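Local coordinates for putative transcriptional regulator protein, LacI family (Rhizobium etli, PDB 3MIZ) that probably binds cis-regulatory DNA as a transcription factor of the LacI family, most likely acting as a repressor, at residues I134-R138 and R149-F153; N182-A188 and Q211-A215; T15-D21 and T46-T52. The contacts are given in a common frame with arbitrary orientation. Residues are numbered along the deposited sequence.

Contact 1: I134-R138 and R149-F153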
ATOM      1  N   ILE A 134     -15.930 -18.680 -18.238  1.00 19.09           N
ATOM      2  CA  ILE A 134     -15.098 -17.893 -17.330  1.00 17.98           C
ATOM      3  C   ILE A 134     -14.529 -16.627 -17.955  1.00 18.99           C
ATOM      4  O   ILE A 134     -14.110 -16.629 -19.112  1.00 18.52           O
ATOM      5  CB  ILE A 134     -13.899 -18.730 -16.824  1.00 20.24           C
ATOM      6  CG1 ILE A 134     -14.377 -20.098 -16.334  1.00 20.48           C
ATOM      7  CG2 ILE A 134     -13.165 -17.972 -15.723  1.00 17.91           C
ATOM      8  CD1 ILE A 134     -15.271 -20.027 -15.142  1.00 27.27           C
ATOM      9  N   GLY A 135     -14.510 -15.549 -17.175  1.00 17.44           N
ATOM     10  CA  GLY A 135     -13.961 -14.297 -17.658  1.00 16.12           C
ATOM     11  C   GLY A 135     -12.623 -14.044 -16.989  1.00 15.76           C
ATOM     12  O   GLY A 135     -12.365 -14.538 -15.893  1.00 16.35           O
ATOM     13  N   TYR A 136     -11.757 -13.289 -17.654  1.00 15.48           N
ATOM     14  CA  TYR A 136     -10.450 -12.967 -17.101  1.00 16.64           C
ATOM     15  C   TYR A 136     -10.104 -11.544 -17.537  1.00 16.88           C
ATOM     16  O   TYR A 136     -10.021 -11.258 -18.731  1.00 19.01           O
ATOM     17  CB  TYR A 136      -9.386 -13.943 -17.623  1.00 15.91           C
ATOM     18  CG  TYR A 136      -8.039 -13.786 -16.951  1.00 16.31           C
ATOM     19  CD1 TYR A 136      -7.707 -14.531 -15.816  1.00 17.30           C
ATOM     20  CD2 TYR A 136      -7.126 -12.830 -17.401  1.00 14.90           C
ATOM     21  CE1 TYR A 136      -6.496 -14.319 -15.138  1.00 16.12           C
ATOM     22  CE2 TYR A 136      -5.919 -12.608 -16.731  1.00 15.86           C
ATOM     23  CZ  TYR A 136      -5.614 -13.353 -15.599  1.00 16.62           C
ATOM     24  OH  TYR A 136      -4.446 -13.103 -14.917  1.00 14.83           O
ATOM     25  N   ILE A 137      -9.938 -10.645 -16.574  1.00 14.06           N
ATOM     26  CA  ILE A 137      -9.581  -9.272 -16.894  1.00 14.52           C
ATOM     27  C   ILE A 137      -8.105  -9.123 -16.543  1.00 14.25           C
ATOM     28  O   ILE A 137      -7.698  -9.225 -15.375  1.00 13.74           O
ATOM     29  CB  ILE A 137     -10.470  -8.273 -16.133  1.00 14.94           C
ATOM     30  CG1 ILE A 137     -11.944  -8.551 -16.461  1.00 16.14           C
ATOM     31  CG2 ILE A 137     -10.145  -6.859 -16.561  1.00 15.81           C
ATOM     32  CD1 ILE A 137     -12.912  -7.561 -15.844  1.00 16.42           C
ATOM     33  N   ARG A 138      -7.313  -8.918 -17.592  1.00 13.09           N
ATOM     34  CA  ARG A 138      -5.860  -8.820 -17.524  1.00 13.52           C
ATOM     35  C   ARG A 138      -5.192  -7.648 -16.827  1.00 12.67           C
ATOM     36  O   ARG A 138      -5.570  -6.487 -16.999  1.00 11.57           O
ATOM     37  CB  ARG A 138      -5.287  -8.888 -18.946  1.00 11.88           C
ATOM     38  CG  ARG A 138      -5.688 -10.129 -19.722  1.00 13.99           C
ATOM     39  CD  ARG A 138      -5.321  -9.985 -21.189  1.00 16.45           C
ATOM     40  NE  ARG A 138      -3.879  -9.821 -21.379  1.00 16.61           N
ATOM     41  CZ  ARG A 138      -3.310  -9.604 -22.562  1.00 19.39           C
ATOM     42  NH1 ARG A 138      -4.060  -9.520 -23.652  1.00 16.48           N
ATOM     43  NH2 ARG A 138      -1.991  -9.495 -22.658  1.00 16.93           N
ATOM     44  N   ARG A 149       0.263 -15.403 -15.451  1.00 12.76           N
ATOM     45  CA  ARG A 149      -1.019 -15.800 -14.878  1.00 14.38           C
ATOM     46  C   ARG A 149      -2.014 -16.074 -16.004  1.00 15.28           C
ATOM     47  O   ARG A 149      -2.846 -16.981 -15.909  1.00 14.91           O
ATOM     48  CB  ARG A 149      -1.552 -14.697 -13.959  1.00 13.20           C
ATOM     49  CG  ARG A 149      -0.618 -14.413 -12.800  1.00 14.59           C
ATOM     50  CD  ARG A 149      -1.049 -13.205 -11.989  1.00 14.73           C
ATOM     51  NE  ARG A 149      -0.007 -12.838 -11.036  1.00 13.60           N
ATOM     52  CZ  ARG A 149      -0.092 -11.820 -10.190  1.00 15.71           C
ATOM     53  NH1 ARG A 149      -1.175 -11.051 -10.168  1.00 15.81           N
ATOM     54  NH2 ARG A 149       0.914 -11.571  -9.364  1.00 18.34           N
ATOM     55  N   LEU A 150      -1.914 -15.290 -17.070  1.00 15.19           N
ATOM     56  CA  LEU A 150      -2.792 -15.449 -18.224  1.00 16.88           C
ATOM     57  C   LEU A 150      -2.417 -16.723 -18.978  1.00 17.74           C
ATOM     58  O   LEU A 150      -3.290 -17.448 -19.468  1.00 16.24           O
ATOM     59  CB  LEU A 150      -2.681 -14.236 -19.150  1.00 16.11           C
ATOM     60  CG  LEU A 150      -3.451 -14.338 -20.475  1.00 20.36           C
ATOM     61  CD1 LEU A 150      -4.957 -14.480 -20.212  1.00 17.24           C
ATOM     62  CD2 LEU A 150      -3.165 -13.108 -21.311  1.00 20.67           C
ATOM     63  N   ASP A 151      -1.119 -17.002 -19.068  1.00 15.33           N
ATOM     64  CA  ASP A 151      -0.671 -18.217 -19.747  1.00 15.49           C
ATOM     65  C   ASP A 151      -1.288 -19.422 -19.040  1.00 14.51           C
ATOM     66  O   ASP A 151      -1.723 -20.382 -19.681  1.00 14.68           O
ATOM     67  CB  ASP A 151       0.850 -18.365 -19.691  1.00 16.55           C
ATOM     68  CG  ASP A 151       1.587 -17.392 -20.600  1.00 18.83           C
ATOM     69  OD1 ASP A 151       0.988 -16.864 -21.568  1.00 21.26           O
ATOM     70  OD2 ASP A 151       2.791 -17.177 -20.346  1.00 19.56           O
ATOM     71  N   ALA A 152      -1.312 -19.364 -17.712  1.00 16.14           N
ATOM     72  CA  ALA A 152      -1.851 -20.455 -16.901  1.00 17.99           C
ATOM     73  C   ALA A 152      -3.343 -20.614 -17.122  1.00 18.46           C
ATOM     74  O   ALA A 152      -3.838 -21.727 -17.269  1.00 19.51           O
ATOM     75  CB  ALA A 152      -1.574 -20.206 -15.430  1.00 17.20           C
ATOM     76  N   PHE A 153      -4.055 -19.498 -17.136  1.00 18.66           N
ATOM     77  CA  PHE A 153      -5.497 -19.521 -17.341  1.00 19.85           C
ATOM     78  C   PHE A 153      -5.817 -20.169 -18.683  1.00 22.59           C
ATOM     79  O   PHE A 153      -6.689 -21.036 -18.775  1.00 20.89           O
ATOM     80  CB  PHE A 153      -6.048 -18.094 -17.302  1.00 17.00           C
ATOM     81  CG  PHE A 153      -7.519 -18.001 -17.582  1.00 17.04           C
ATOM     82  CD1 PHE A 153      -8.444 -18.600 -16.734  1.00 16.69           C
ATOM     83  CD2 PHE A 153      -7.983 -17.305 -18.694  1.00 14.80           C
ATOM     84  CE1 PHE A 153      -9.816 -18.505 -16.990  1.00 16.58           C
ATOM     85  CE2 PHE A 153      -9.350 -17.205 -18.956  1.00 17.47           C
ATOM     86  CZ  PHE A 153     -10.266 -17.805 -18.102  1.00 13.93           C
TER

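Contact 2: N182-A188 and Q211-A215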
ATOM      1  N   ASN A 182      -6.454   3.234 -16.805  1.00 14.34           N
ATOM      2  CA  ASN A 182      -7.207   2.161 -16.165  1.00 15.81           C
ATOM      3  C   ASN A 182      -8.701   2.137 -16.499  1.00 16.14           C
ATOM      4  O   ASN A 182      -9.419   3.095 -16.239  1.00 17.25           O
ATOM      5  CB  ASN A 182      -6.985   2.264 -14.654  1.00 15.39           C
ATOM      6  CG  ASN A 182      -7.613   1.120 -13.889  1.00 18.86           C
ATOM      7  OD1 ASN A 182      -8.820   0.888 -13.985  1.00 17.21           O
ATOM      8  ND2 ASN A 182      -6.799   0.400 -13.115  1.00 17.00           N
ATOM      9  N   TYR A 183      -9.160   1.026 -17.069  1.00 16.60           N
ATOM     10  CA  TYR A 183     -10.565   0.891 -17.457  1.00 15.68           C
ATOM     11  C   TYR A 183     -11.165  -0.443 -17.022  1.00 14.64           C
ATOM     12  O   TYR A 183     -11.979  -1.031 -17.743  1.00 14.43           O
ATOM     13  CB  TYR A 183     -10.709   1.041 -18.982  1.00 14.54           C
ATOM     14  CG  TYR A 183      -9.611   0.367 -19.782  1.00 13.98           C
ATOM     15  CD1 TYR A 183      -8.400   1.015 -20.015  1.00 13.77           C
ATOM     16  CD2 TYR A 183      -9.769  -0.931 -20.283  1.00 14.81           C
ATOM     17  CE1 TYR A 183      -7.367   0.395 -20.724  1.00 15.43           C
ATOM     18  CE2 TYR A 183      -8.741  -1.561 -20.995  1.00 15.89           C
ATOM     19  CZ  TYR A 183      -7.541  -0.888 -21.208  1.00 16.67           C
ATOM     20  OH  TYR A 183      -6.506  -1.493 -21.897  1.00 16.17           O
ATOM     21  N   VAL A 184     -10.776  -0.910 -15.838  1.00 12.53           N
ATOM     22  CA  VAL A 184     -11.267  -2.189 -15.328  1.00 12.78           C
ATOM     23  C   VAL A 184     -12.789  -2.188 -15.171  1.00 13.11           C
ATOM     24  O   VAL A 184     -13.462  -3.113 -15.622  1.00 14.40           O
ATOM     25  CB  VAL A 184     -10.618  -2.538 -13.960  1.00 11.62           C
ATOM     26  CG1 VAL A 184     -11.079  -3.904 -13.504  1.00 12.52           C
ATOM     27  CG2 VAL A 184      -9.087  -2.512 -14.080  1.00 12.04           C
ATOM     28  N   PHE A 185     -13.327  -1.150 -14.537  1.00 13.50           N
ATOM     29  CA  PHE A 185     -14.774  -1.059 -14.336  1.00 15.69           C
ATOM     30  C   PHE A 185     -15.536  -1.151 -15.662  1.00 16.33           C
ATOM     31  O   PHE A 185     -16.504  -1.913 -15.789  1.00 15.24           O
ATOM     32  CB  PHE A 185     -15.136   0.262 -13.648  1.00 14.99           C
ATOM     33  CG  PHE A 185     -16.615   0.460 -13.454  1.00 16.50           C
ATOM     34  CD1 PHE A 185     -17.293  -0.197 -12.428  1.00 14.81           C
ATOM     35  CD2 PHE A 185     -17.336   1.283 -14.318  1.00 17.13           C
ATOM     36  CE1 PHE A 185     -18.662  -0.041 -12.265  1.00 17.59           C
ATOM     37  CE2 PHE A 185     -18.712   1.447 -14.166  1.00 20.02           C
ATOM     38  CZ  PHE A 185     -19.379   0.782 -13.137  1.00 19.20           C
ATOM     39  N   ALA A 186     -15.098  -0.363 -16.640  1.00 17.35           N
ATOM     40  CA  ALA A 186     -15.742  -0.336 -17.950  1.00 18.69           C
ATOM     41  C   ALA A 186     -15.635  -1.673 -18.667  1.00 18.77           C
ATOM     42  O   ALA A 186     -16.583  -2.107 -19.322  1.00 20.37           O
ATOM     43  CB  ALA A 186     -15.141   0.777 -18.815  1.00 20.16           C
ATOM     44  N   ALA A 187     -14.485  -2.329 -18.542  1.00 16.63           N
ATOM     45  CA  ALA A 187     -14.281  -3.619 -19.184  1.00 17.06           C
ATOM     46  C   ALA A 187     -15.154  -4.695 -18.537  1.00 16.81           C
ATOM     47  O   ALA A 187     -15.751  -5.512 -19.228  1.00 16.56           O
ATOM     48  CB  ALA A 187     -12.816  -4.019 -19.106  1.00 16.27           C
ATOM     49  N   ALA A 188     -15.224  -4.686 -17.210  1.00 18.06           N
ATOM     50  CA  ALA A 188     -16.023  -5.668 -16.475  1.00 17.68           C
ATOM     51  C   ALA A 188     -17.506  -5.466 -16.746  1.00 17.07           C
ATOM     52  O   ALA A 188     -18.282  -6.421 -16.784  1.00 18.20           O
ATOM     53  CB  ALA A 188     -15.752  -5.551 -14.981  1.00 16.58           C
ATOM     54  N   GLN A 211     -13.021  -2.881  -8.624  1.00 11.06           N
ATOM     55  CA  GLN A 211     -13.829  -2.361  -9.731  1.00 13.24           C
ATOM     56  C   GLN A 211     -14.803  -3.381 -10.306  1.00 12.53           C
ATOM     57  O   GLN A 211     -15.888  -3.011 -10.774  1.00 12.93           O
ATOM     58  CB  GLN A 211     -12.922  -1.833 -10.844  1.00 12.71           C
ATOM     59  CG  GLN A 211     -12.083  -0.644 -10.400  1.00 14.44           C
ATOM     60  CD  GLN A 211     -11.304  -0.029 -11.538  1.00 13.24           C
ATOM     61  OE1 GLN A 211     -11.887   0.436 -12.526  1.00 12.57           O
ATOM     62  NE2 GLN A 211      -9.983  -0.018 -11.411  1.00 12.21           N
ATOM     63  N   ILE A 212     -14.416  -4.657 -10.280  1.00 11.57           N
ATOM     64  CA  ILE A 212     -15.267  -5.731 -10.791  1.00 12.39           C
ATOM     65  C   ILE A 212     -16.443  -5.975  -9.825  1.00 13.27           C
ATOM     66  O   ILE A 212     -17.555  -6.291 -10.249  1.00 14.74           O
ATOM     67  CB  ILE A 212     -14.447  -7.033 -10.983  1.00 11.08           C
ATOM     68  CG1 ILE A 212     -13.285  -6.760 -11.948  1.00 12.32           C
ATOM     69  CG2 ILE A 212     -15.335  -8.140 -11.558  1.00 14.75           C
ATOM     70  CD1 ILE A 212     -12.305  -7.897 -12.098  1.00 11.73           C
ATOM     71  N   TYR A 213     -16.195  -5.844  -8.526  1.00 12.20           N
ATOM     72  CA  TYR A 213     -17.268  -6.019  -7.542  1.00 13.38           C
ATOM     73  C   TYR A 213     -18.307  -4.933  -7.782  1.00 12.05           C
ATOM     74  O   TYR A 213     -19.507  -5.202  -7.818  1.00 13.80           O
ATOM     75  CB  TYR A 213     -16.732  -5.864  -6.113  1.00 11.97           C
ATOM     76  CG  TYR A 213     -16.396  -7.163  -5.412  1.00 15.64           C
ATOM     77  CD1 TYR A 213     -15.495  -8.072  -5.965  1.00 14.82           C
ATOM     78  CD2 TYR A 213     -16.937  -7.451  -4.157  1.00 15.06           C
ATOM     79  CE1 TYR A 213     -15.134  -9.236  -5.284  1.00 16.29           C
ATOM     80  CE2 TYR A 213     -16.580  -8.605  -3.465  1.00 16.50           C
ATOM     81  CZ  TYR A 213     -15.680  -9.491  -4.032  1.00 15.04           C
ATOM     82  OH  TYR A 213     -15.311 -10.621  -3.338  1.00 16.94           O
ATOM     83  N   ILE A 214     -17.834  -3.700  -7.935  1.00 10.99           N
ATOM     84  CA  ILE A 214     -18.724  -2.564  -8.149  1.00 12.77           C
ATOM     85  C   ILE A 214     -19.456  -2.680  -9.483  1.00 14.34           C
ATOM     86  O   ILE A 214     -20.650  -2.381  -9.572  1.00 13.37           O
ATOM     87  CB  ILE A 214     -17.945  -1.231  -8.068  1.00 13.74           C
ATOM     88  CG1 ILE A 214     -17.325  -1.099  -6.661  1.00 15.41           C
ATOM     89  CG2 ILE A 214     -18.873  -0.046  -8.349  1.00 14.56           C
ATOM     90  CD1 ILE A 214     -16.590   0.185  -6.427  1.00 17.75           C
ATOM     91  N   ALA A 215     -18.746  -3.128 -10.513  1.00 12.25           N
ATOM     92  CA  ALA A 215     -19.361  -3.302 -11.821  1.00 14.42           C
ATOM     93  C   ALA A 215     -20.525  -4.300 -11.723  1.00 13.71           C
ATOM     94  O   ALA A 215     -21.610  -4.057 -12.241  1.00 17.55           O
ATOM     95  CB  ALA A 215     -18.325  -3.804 -12.817  1.00 12.21           C
TER
HETATM   96  O   HOH W   1     -11.439   2.374 -14.273  1.00 17.79           O

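Contact 3: T15-D21 and T46-T52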
ATOM      1  N   THR A  15      24.970  -6.064   8.955  1.00 18.24           N
ATOM      2  CA  THR A  15      23.997  -5.206   8.295  1.00 18.67           C
ATOM      3  C   THR A  15      23.747  -5.702   6.877  1.00 18.27           C
ATOM      4  O   THR A  15      24.687  -5.912   6.107  1.00 18.19           O
ATOM      5  CB  THR A  15      24.497  -3.744   8.239  1.00 18.09           C
ATOM      6  OG1 THR A  15      24.718  -3.269   9.574  1.00 22.19           O
ATOM      7  CG2 THR A  15      23.474  -2.848   7.554  1.00 17.98           C
ATOM      8  N   PHE A  16      22.478  -5.917   6.547  1.00 17.33           N
ATOM      9  CA  PHE A  16      22.100  -6.354   5.209  1.00 18.04           C
ATOM     10  C   PHE A  16      21.528  -5.118   4.534  1.00 18.23           C
ATOM     11  O   PHE A  16      20.864  -4.309   5.177  1.00 17.68           O
ATOM     12  CB  PHE A  16      21.001  -7.425   5.243  1.00 18.42           C
ATOM     13  CG  PHE A  16      21.474  -8.801   5.625  1.00 18.39           C
ATOM     14  CD1 PHE A  16      22.806  -9.053   5.922  1.00 20.41           C
ATOM     15  CD2 PHE A  16      20.567  -9.849   5.696  1.00 18.78           C
ATOM     16  CE1 PHE A  16      23.226 -10.334   6.284  1.00 19.58           C
ATOM     17  CE2 PHE A  16      20.970 -11.127   6.054  1.00 19.22           C
ATOM     18  CZ  PHE A  16      22.306 -11.372   6.350  1.00 19.32           C
ATOM     19  N   GLY A  17      21.799  -4.969   3.246  1.00 16.18           N
ATOM     20  CA  GLY A  17      21.270  -3.839   2.522  1.00 16.25           C
ATOM     21  C   GLY A  17      20.238  -4.357   1.544  1.00 14.63           C
ATOM     22  O   GLY A  17      20.426  -5.406   0.938  1.00 17.33           O
ATOM     23  N   ILE A  18      19.134  -3.641   1.410  1.00 14.77           N
ATOM     24  CA  ILE A  18      18.094  -4.033   0.463  1.00 13.79           C
ATOM     25  C   ILE A  18      18.106  -3.018  -0.662  1.00 14.50           C
ATOM     26  O   ILE A  18      17.989  -1.818  -0.422  1.00 13.16           O
ATOM     27  CB  ILE A  18      16.682  -3.982   1.078  1.00 14.69           C
ATOM     28  CG1 ILE A  18      16.556  -4.996   2.212  1.00 15.02           C
ATOM     29  CG2 ILE A  18      15.630  -4.270  -0.020  1.00 15.62           C
ATOM     30  CD1 ILE A  18      15.165  -4.992   2.865  1.00 15.31           C
ATOM     31  N   ILE A  19      18.269  -3.484  -1.890  1.00 15.39           N
ATOM     32  CA  ILE A  19      18.240  -2.566  -3.013  1.00 15.35           C
ATOM     33  C   ILE A  19      16.924  -2.860  -3.704  1.00 15.73           C
ATOM     34  O   ILE A  19      16.722  -3.950  -4.232  1.00 16.92           O
ATOM     35  CB  ILE A  19      19.424  -2.794  -3.979  1.00 16.72           C
ATOM     36  CG1 ILE A  19      20.735  -2.450  -3.262  1.00 17.91           C
ATOM     37  CG2 ILE A  19      19.246  -1.941  -5.245  1.00 15.47           C
ATOM     38  CD1 ILE A  19      21.972  -2.558  -4.127  1.00 19.98           C
ATOM     39  N   THR A  20      16.008  -1.903  -3.660  1.00 14.75           N
ATOM     40  CA  THR A  20      14.723  -2.098  -4.300  1.00 15.12           C
ATOM     41  C   THR A  20      14.537  -1.090  -5.417  1.00 14.46           C
ATOM     42  O   THR A  20      15.242  -0.091  -5.473  1.00 12.76           O
ATOM     43  CB  THR A  20      13.581  -1.936  -3.314  1.00 15.91           C
ATOM     44  OG1 THR A  20      12.353  -2.241  -3.982  1.00 20.62           O
ATOM     45  CG2 THR A  20      13.532  -0.503  -2.777  1.00 13.66           C
ATOM     46  N   ASP A  21      13.579  -1.346  -6.302  1.00 16.48           N
ATOM     47  CA  ASP A  21      13.341  -0.432  -7.408  1.00 17.82           C
ATOM     48  C   ASP A  21      12.220   0.594  -7.238  1.00 21.93           C
ATOM     49  O   ASP A  21      12.489   1.790  -7.132  1.00 21.94           O
ATOM     50  CB  ASP A  21      13.130  -1.210  -8.724  1.00 16.94           C
ATOM     51  CG  ASP A  21      12.105  -2.342  -8.608  1.00 18.16           C
ATOM     52  OD1 ASP A  21      11.409  -2.449  -7.575  1.00 13.85           O
ATOM     53  OD2 ASP A  21      11.993  -3.127  -9.577  1.00 17.75           O
ATOM     54  N   THR A  46      20.851  -5.730  11.177  1.00 20.51           N
ATOM     55  CA  THR A  46      20.158  -4.491  10.875  1.00 18.22           C
ATOM     56  C   THR A  46      19.956  -4.439   9.371  1.00 16.43           C
ATOM     57  O   THR A  46      20.735  -5.020   8.608  1.00 14.36           O
ATOM     58  CB  THR A  46      20.976  -3.287  11.339  1.00 20.49           C
ATOM     59  OG1 THR A  46      22.294  -3.366  10.788  1.00 25.73           O
ATOM     60  CG2 THR A  46      21.077  -3.276  12.856  1.00 22.66           C
ATOM     61  N   ILE A  47      18.914  -3.732   8.952  1.00 15.63           N
ATOM     62  CA  ILE A  47      18.570  -3.628   7.540  1.00 14.12           C
ATOM     63  C   ILE A  47      18.527  -2.171   7.092  1.00 16.09           C
ATOM     64  O   ILE A  47      17.904  -1.333   7.748  1.00 14.62           O
ATOM     65  CB  ILE A  47      17.174  -4.272   7.275  1.00 16.49           C
ATOM     66  CG1 ILE A  47      17.174  -5.745   7.699  1.00 15.45           C
ATOM     67  CG2 ILE A  47      16.791  -4.137   5.805  1.00 16.23           C
ATOM     68  CD1 ILE A  47      18.154  -6.627   6.938  1.00 17.78           C
ATOM     69  N   LEU A  48      19.213  -1.877   5.988  1.00 13.44           N
ATOM     70  CA  LEU A  48      19.230  -0.542   5.403  1.00 11.96           C
ATOM     71  C   LEU A  48      18.650  -0.686   4.005  1.00 13.83           C
ATOM     72  O   LEU A  48      19.082  -1.547   3.234  1.00 15.41           O
ATOM     73  CB  LEU A  48      20.653   0.006   5.307  1.00 15.01           C
ATOM     74  CG  LEU A  48      21.257   0.597   6.582  1.00 15.01           C
ATOM     75  CD1 LEU A  48      22.698   1.051   6.314  1.00 17.60           C
ATOM     76  CD2 LEU A  48      20.402   1.777   7.038  1.00 15.68           C
ATOM     77  N   ILE A  49      17.679   0.160   3.681  1.00 11.81           N
ATOM     78  CA  ILE A  49      17.022   0.113   2.380  1.00 12.46           C
ATOM     79  C   ILE A  49      17.380   1.300   1.470  1.00 13.24           C
ATOM     80  O   ILE A  49      17.441   2.440   1.925  1.00 11.01           O
ATOM     81  CB  ILE A  49      15.485   0.092   2.566  1.00 12.77           C
ATOM     82  CG1 ILE A  49      15.081  -1.063   3.487  1.00 12.58           C
ATOM     83  CG2 ILE A  49      14.799  -0.032   1.216  1.00 14.23           C
ATOM     84  CD1 ILE A  49      13.576  -1.075   3.803  1.00 17.70           C
ATOM     85  N   ALA A  50      17.614   1.014   0.187  1.00 12.41           N
ATOM     86  CA  ALA A  50      17.921   2.040  -0.812  1.00 12.06           C
ATOM     87  C   ALA A  50      17.058   1.751  -2.043  1.00 11.32           C
ATOM     88  O   ALA A  50      16.953   0.606  -2.466  1.00 11.80           O
ATOM     89  CB  ALA A  50      19.400   2.004  -1.185  1.00 14.68           C
ATOM     90  N   ASN A  51      16.456   2.791  -2.610  1.00 12.92           N
ATOM     91  CA  ASN A  51      15.578   2.653  -3.775  1.00 13.72           C
ATOM     92  C   ASN A  51      16.228   3.267  -5.017  1.00 14.98           C
ATOM     93  O   ASN A  51      16.719   4.389  -4.966  1.00 14.34           O
ATOM     94  CB  ASN A  51      14.243   3.351  -3.488  1.00 17.89           C
ATOM     95  CG  ASN A  51      13.123   2.899  -4.423  1.00 21.54           C
ATOM     96  OD1 ASN A  51      12.847   1.706  -4.550  1.00 22.39           O
ATOM     97  ND2 ASN A  51      12.460   3.858  -5.064  1.00 21.58           N
ATOM     98  N   THR A  52      16.212   2.530  -6.124  1.00 13.79           N
ATOM     99  CA  THR A  52      16.808   2.984  -7.381  1.00 15.88           C
ATOM    100  C   THR A  52      15.825   3.800  -8.225  1.00 16.42           C
ATOM    101  O   THR A  52      16.232   4.594  -9.078  1.00 14.88           O
ATOM    102  CB  THR A  52      17.252   1.793  -8.257  1.00 14.93           C
ATOM    103  OG1 THR A  52      16.086   1.120  -8.748  1.00 13.38           O
ATOM    104  CG2 THR A  52      18.100   0.814  -7.469  1.00 17.00           C
TER

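Contact 1: I134-R138 and R149-F153
Tyr136 swings out from the strand in the t rotamer (chi1 -172°), so its ring reaches toward helix 149-153, and its OH ends 3.4 Å from Arg149 CB. Phe153, also t at chi1, comes back from the helix to meet it. The two rings are nearly parallel (25°) but slid apart, centroids 5.1 Å from each other with little overlap; the closest atoms of the two residues are Tyr136 CB and Phe153 CE2, 3.5 Å apart. Ile134 CG2 fills in at the edge of the Phe153 ring, 3.6 Å from CE1. The strand and helix run almost antiparallel (165°), axes 10.3 Å apart, as expected for the first two elements of the beta-alpha-beta unit 134-138, 144-160, 167-174. Leu150, t/p, sends CD1 to within 3.9 Å of Tyr136 CD2, while its CD2 sits over one face of the Arg138 guanidinium, 3.4 Å from NE. Arg149 is extended and its end leads away from the strand, to a salt bridge with Asp115 and a cation-pi contact with Phe232.

Contact 2: N182-A188 and Q211-A215
The polar part gathers at the start of helix 184-192, around the Gln211 amide. Gln211 NE2 donates to Asn182 OD1 (3.0 Å), and Gln211 OE1 accepts from the backbone Phe185 N (2.9 Å), so one amide holds both the residue ahead of the helix and its first turn. Asn182 OD1 also takes Val184 N at 3.2 Å, an Asx turn that leads into the helix, with Tyr183 at the N-cap position. A water lies 2.9 Å from Asn182 O and 2.6 Å from Gln211 OE1. The two helices, neighbours on one face of the mixed sheet of the periplasmic-binding-protein-like fold, cross at -45° with axes 8.3 Å apart. Small side chains permit this closeness: Ala188 CB meets Ala215 CB at 3.8 Å. Of the larger groups, Val184 CG1 packs on Ile212 CG1 (3.9 Å), and Phe185 turns its ring edge to Gln211 O and Ile214 C, with CE1 3.4 Å from Ala215 CA and 3.9 Å from Ile214 CG2. Lys243 of the second subunit packs against Phe185 and Gln211.

Contact 3: T15-D21 and T46-T52
Ile18 overlaps two side chains of the neighbouring strand at once: its CD1 lies 3.5 Å from Ile47 CG2 and 4.0 Å from Ile49 CG1. Phe16 joins the same face, with its CB 3.4 Å from Ile47 CD1, and helix 30-42 covers this layer through Ile36 and Val33. On the other face are Thr15, Ile19, Leu48 and Ala50; Ile19 CG2 reaches Thr52 CG2 at 3.7 Å, and helix 56-68 packs there. The strands are parallel, their axes approaching to 4.7 Å at an angle of 22°, and in register from Thr15 beside Thr46 to Thr20 beside Asn51. Their backbone ladder zigzags: Phe16 N donates to Thr46 O (2.8 Å), Leu48 N to Phe16 O (3.0 Å), Ile18 N to Leu48 O (2.8 Å), Ala50 N to Ile18 O (2.9 Å), Thr20 N to Ala50 O (2.9 Å) and Thr52 N to Thr20 O (2.9 Å). Just past the strand, Asp21 turns its carboxylate to a salt bridge with Arg82. Strand 46-51 is the outermost of its sheet within the chain, and Ile49 meets Ile49 of the second subunit, with backbone hydrogen bonds to that subunit. Strand 15-20, helix 30-42 and strand 46-51 make the first beta-alpha-beta unit of a parallel sheet in which strand 15-20 lies between 46-51 and 73-78, in keeping with the Rossmann-like subdomains of LacI-family regulators.

Overall arrangement
From the N terminus, contact 3 comes first: strand 15-20 runs out through helix 30-42 and returns as strand 46-51, closing a loop in the parallel sheet. Much later, contact 1 closes a short connection from strand 134-138 to helix 144-160, and contact 2 then brings helix 206-217 back onto helix 184-192 after strand 200-203 has been laid down. The three are in series; none nests in or crosses another. Helix 144-160 of contact 1 and the helices of contact 2 lie on opposite faces of strand 134-138, whose Ile137 CD1 lies 3.6 Å from Ala188 CB. Contact 3 belongs to the other sheet, its centre 34 to 36 Å from theirs. Contacts 2 and 3 both touch the second subunit.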